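Local structure of aldehyde reductase YahK (Escherichia coli, 1UUF) at residues G195-V201 with S257-N263. The protein catalyses the NADPH-dependent reduction of a wide range of aldehydes to their primary alcohols, and binds two zinc ions per subunit. Numbering follows the deposited sequence.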
loop_
_atom_site.group_PDB
_atom_site.type_symbol
_atom_site.label_atom_id
_atom_site.label_comp_id
_atom_site.label_asym_id
_atom_site.label_seq_id
_atom_site.Cartn_x
_atom_site.Cartn_y
_atom_site.Cartn_z
ATOM N N GLY A 195 -12.499 16.474 -8.309
ATOM C CA GLY A 195 -11.324 16.993 -7.631
ATOM C C GLY A 195 -10.187 16.004 -7.479
ATOM O O GLY A 195 -9.125 16.352 -6.962
ATOM N N LYS A 196 -10.406 14.768 -7.919
ATOM C CA LYS A 196 -9.384 13.731 -7.829
ATOM C C LYS A 196 -8.854 13.398 -9.213
ATOM O O LYS A 196 -9.619 13.325 -10.173
ATOM C CB LYS A 196 -9.964 12.451 -7.221
ATOM C CG LYS A 196 -10.584 12.619 -5.845
ATOM C CD LYS A 196 -9.570 13.124 -4.833
ATOM C CE LYS A 196 -10.146 13.094 -3.426
ATOM N NZ LYS A 196 -10.404 11.699 -2.982
ATOM N N LYS A 197 -7.544 13.195 -9.310
ATOM C CA LYS A 197 -6.929 12.827 -10.575
ATOM C C LYS A 197 -6.700 11.325 -10.469
ATOM O O LYS A 197 -5.916 10.863 -9.639
ATOM C CB LYS A 197 -5.603 13.561 -10.773
ATOM C CG LYS A 197 -4.986 13.298 -12.138
ATOM C CD LYS A 197 -3.735 14.122 -12.377
ATOM C CE LYS A 197 -3.173 13.833 -13.763
ATOM N NZ LYS A 197 -1.916 14.585 -14.044
ATOM N N VAL A 198 -7.401 10.567 -11.303
ATOM C CA VAL A 198 -7.321 9.115 -11.267
ATOM C C VAL A 198 -6.773 8.511 -12.546
ATOM O O VAL A 198 -7.165 8.895 -13.649
ATOM C CB VAL A 198 -8.713 8.512 -11.007
ATOM C CG1 VAL A 198 -8.636 6.989 -10.992
ATOM C CG2 VAL A 198 -9.265 9.045 -9.695
ATOM N N GLY A 199 -5.861 7.561 -12.388
ATOM C CA GLY A 199 -5.294 6.909 -13.547
ATOM C C GLY A 199 -5.834 5.502 -13.678
ATOM O O GLY A 199 -6.145 4.844 -12.683
ATOM N N VAL A 200 -5.983 5.051 -14.915
ATOM C CA VAL A 200 -6.451 3.699 -15.175
ATOM C C VAL A 200 -5.444 3.114 -16.147
ATOM O O VAL A 200 -5.269 3.630 -17.253
ATOM C CB VAL A 200 -7.854 3.679 -15.804
ATOM C CG1 VAL A 200 -8.235 2.245 -16.172
ATOM C CG2 VAL A 200 -8.874 4.245 -14.816
ATOM N N VAL A 201 -4.767 2.050 -15.726
ATOM C CA VAL A 201 -3.763 1.414 -16.562
ATOM C C VAL A 201 -4.358 0.193 -17.244
ATOM O O VAL A 201 -4.878 -0.702 -16.582
ATOM C CB VAL A 201 -2.538 0.968 -15.733
ATOM C CG1 VAL A 201 -1.442 0.469 -16.660
ATOM C CG2 VAL A 201 -2.034 2.123 -14.884
ATOM N N SER A 257 1.361 13.477 -9.485
ATOM C CA SER A 257 0.097 14.182 -9.684
ATOM C C SER A 257 -1.171 13.373 -9.452
ATOM O O SER A 257 -2.265 13.943 -9.407
ATOM C CB SER A 257 0.040 14.750 -11.103
ATOM O OG SER A 257 -0.091 13.703 -12.050
ATOM N N PHE A 258 -1.042 12.056 -9.309
ATOM C CA PHE A 258 -2.221 11.216 -9.118
ATOM C C PHE A 258 -2.618 10.935 -7.682
ATOM O O PHE A 258 -1.781 10.637 -6.837
ATOM C CB PHE A 258 -2.050 9.874 -9.830
ATOM C CG PHE A 258 -2.170 9.957 -11.318
ATOM C CD1 PHE A 258 -1.053 10.212 -12.104
ATOM C CD2 PHE A 258 -3.404 9.792 -11.936
ATOM C CE1 PHE A 258 -1.162 10.301 -13.488
ATOM C CE2 PHE A 258 -3.527 9.879 -13.317
ATOM C CZ PHE A 258 -2.400 10.134 -14.097
ATOM N N ASP A 259 -3.916 11.017 -7.422
ATOM C CA ASP A 259 -4.443 10.730 -6.101
ATOM C C ASP A 259 -4.552 9.221 -5.989
ATOM O O ASP A 259 -4.277 8.634 -4.943
ATOM C CB ASP A 259 -5.836 11.338 -5.941
ATOM C CG ASP A 259 -5.808 12.849 -5.863
ATOM O OD1 ASP A 259 -5.422 13.382 -4.800
ATOM O OD2 ASP A 259 -6.162 13.501 -6.866
ATOM N N PHE A 260 -4.940 8.602 -7.098
ATOM C CA PHE A 260 -5.137 7.163 -7.132
ATOM C C PHE A 260 -4.911 6.611 -8.537
ATOM O O PHE A 260 -5.259 7.247 -9.527
ATOM C CB PHE A 260 -6.569 6.865 -6.676
ATOM C CG PHE A 260 -6.951 5.417 -6.757
ATOM C CD1 PHE A 260 -6.287 4.463 -5.994
ATOM C CD2 PHE A 260 -7.992 5.008 -7.587
ATOM C CE1 PHE A 260 -6.654 3.119 -6.057
ATOM C CE2 PHE A 260 -8.366 3.670 -7.658
ATOM C CZ PHE A 260 -7.694 2.723 -6.890
ATOM N N ILE A 261 -4.306 5.434 -8.616
ATOM C CA ILE A 261 -4.080 4.793 -9.900
ATOM C C ILE A 261 -4.596 3.367 -9.824
ATOM O O ILE A 261 -4.187 2.594 -8.962
ATOM C CB ILE A 261 -2.586 4.757 -10.284
ATOM C CG1 ILE A 261 -2.092 6.177 -10.576
ATOM C CG2 ILE A 261 -2.393 3.895 -11.533
ATOM C CD1 ILE A 261 -0.626 6.255 -10.938
ATOM N N LEU A 262 -5.506 3.032 -10.731
ATOM C CA LEU A 262 -6.077 1.692 -10.789
ATOM C C LEU A 262 -5.371 0.947 -11.920
ATOM O O LEU A 262 -5.548 1.276 -13.089
ATOM C CB LEU A 262 -7.580 1.781 -11.077
ATOM C CG LEU A 262 -8.324 0.448 -11.159
ATOM C CD1 LEU A 262 -8.278 -0.252 -9.806
ATOM C CD2 LEU A 262 -9.758 0.703 -11.587
ATOM N N ASN A 263 -4.554 -0.043 -11.571
ATOM C CA ASN A 263 -3.821 -0.801 -12.584
ATOM C C ASN A 263 -4.547 -2.114 -12.872
ATOM O O ASN A 263 -4.618 -2.987 -12.010
ATOM C CB ASN A 263 -2.389 -1.048 -12.097
ATOM C CG ASN A 263 -1.466 -1.517 -13.207
ATOM O OD1 ASN A 263 -0.284 -1.153 -13.247
ATOM N ND2 ASN A 263 -1.993 -2.329 -14.105
HETATM O O HOH W 1 -6.093 16.164 -7.181
#
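Strands 197-201 and 260-263 run parallel at the centre of the six-stranded sheet of the Rossmann-type coenzyme domain, first and fourth in chain order (3-2-1-4-5-6). Three backbone hydrogen bonds join them: Gly199 N to Phe260 O (2.9 Å), Leu262 N to Gly199 O (2.7 Å) and Val201 N to Leu262 O (2.9 Å). Where the chain turns a corner at Asp259, chi1 at m lets Asp259 OD2 replace a backbone carbonyl as acceptor for Lys197 N (2.8 Å), while Asp259 N donates to Lys197 O (3.0 Å); a water links OD2 to Gly195 O, and OD1 forms a salt bridge with Lys279. Lys197 is fully extended, all four chi angles t, so its CE lies over one face of the Phe258 ring (4.0 Å from the centroid, CH-pi) and its NZ makes a cation-pi contact, besides donating a hydrogen bond to Ser257 OG at 2.8 Å. His254 hydrogen-bonds both, NZ through ND1 and OG through O. Phe258, at m, brings its ring against the backbone of Gly199, where a CB would collide with CE2. On one face of the sheet Val198, Phe260 and Leu262, all t at chi1, pack with helix 176-189; on the other, Val201 CG2 meets Ile261 CG2 at 3.8 Å. Chemically, the contact is thus graded: these five apolar side chains suit the buried sheet, whereas at the strand entrance Lys197, Ser257 and Asp259 supply polar bonds where regular pairing gives out.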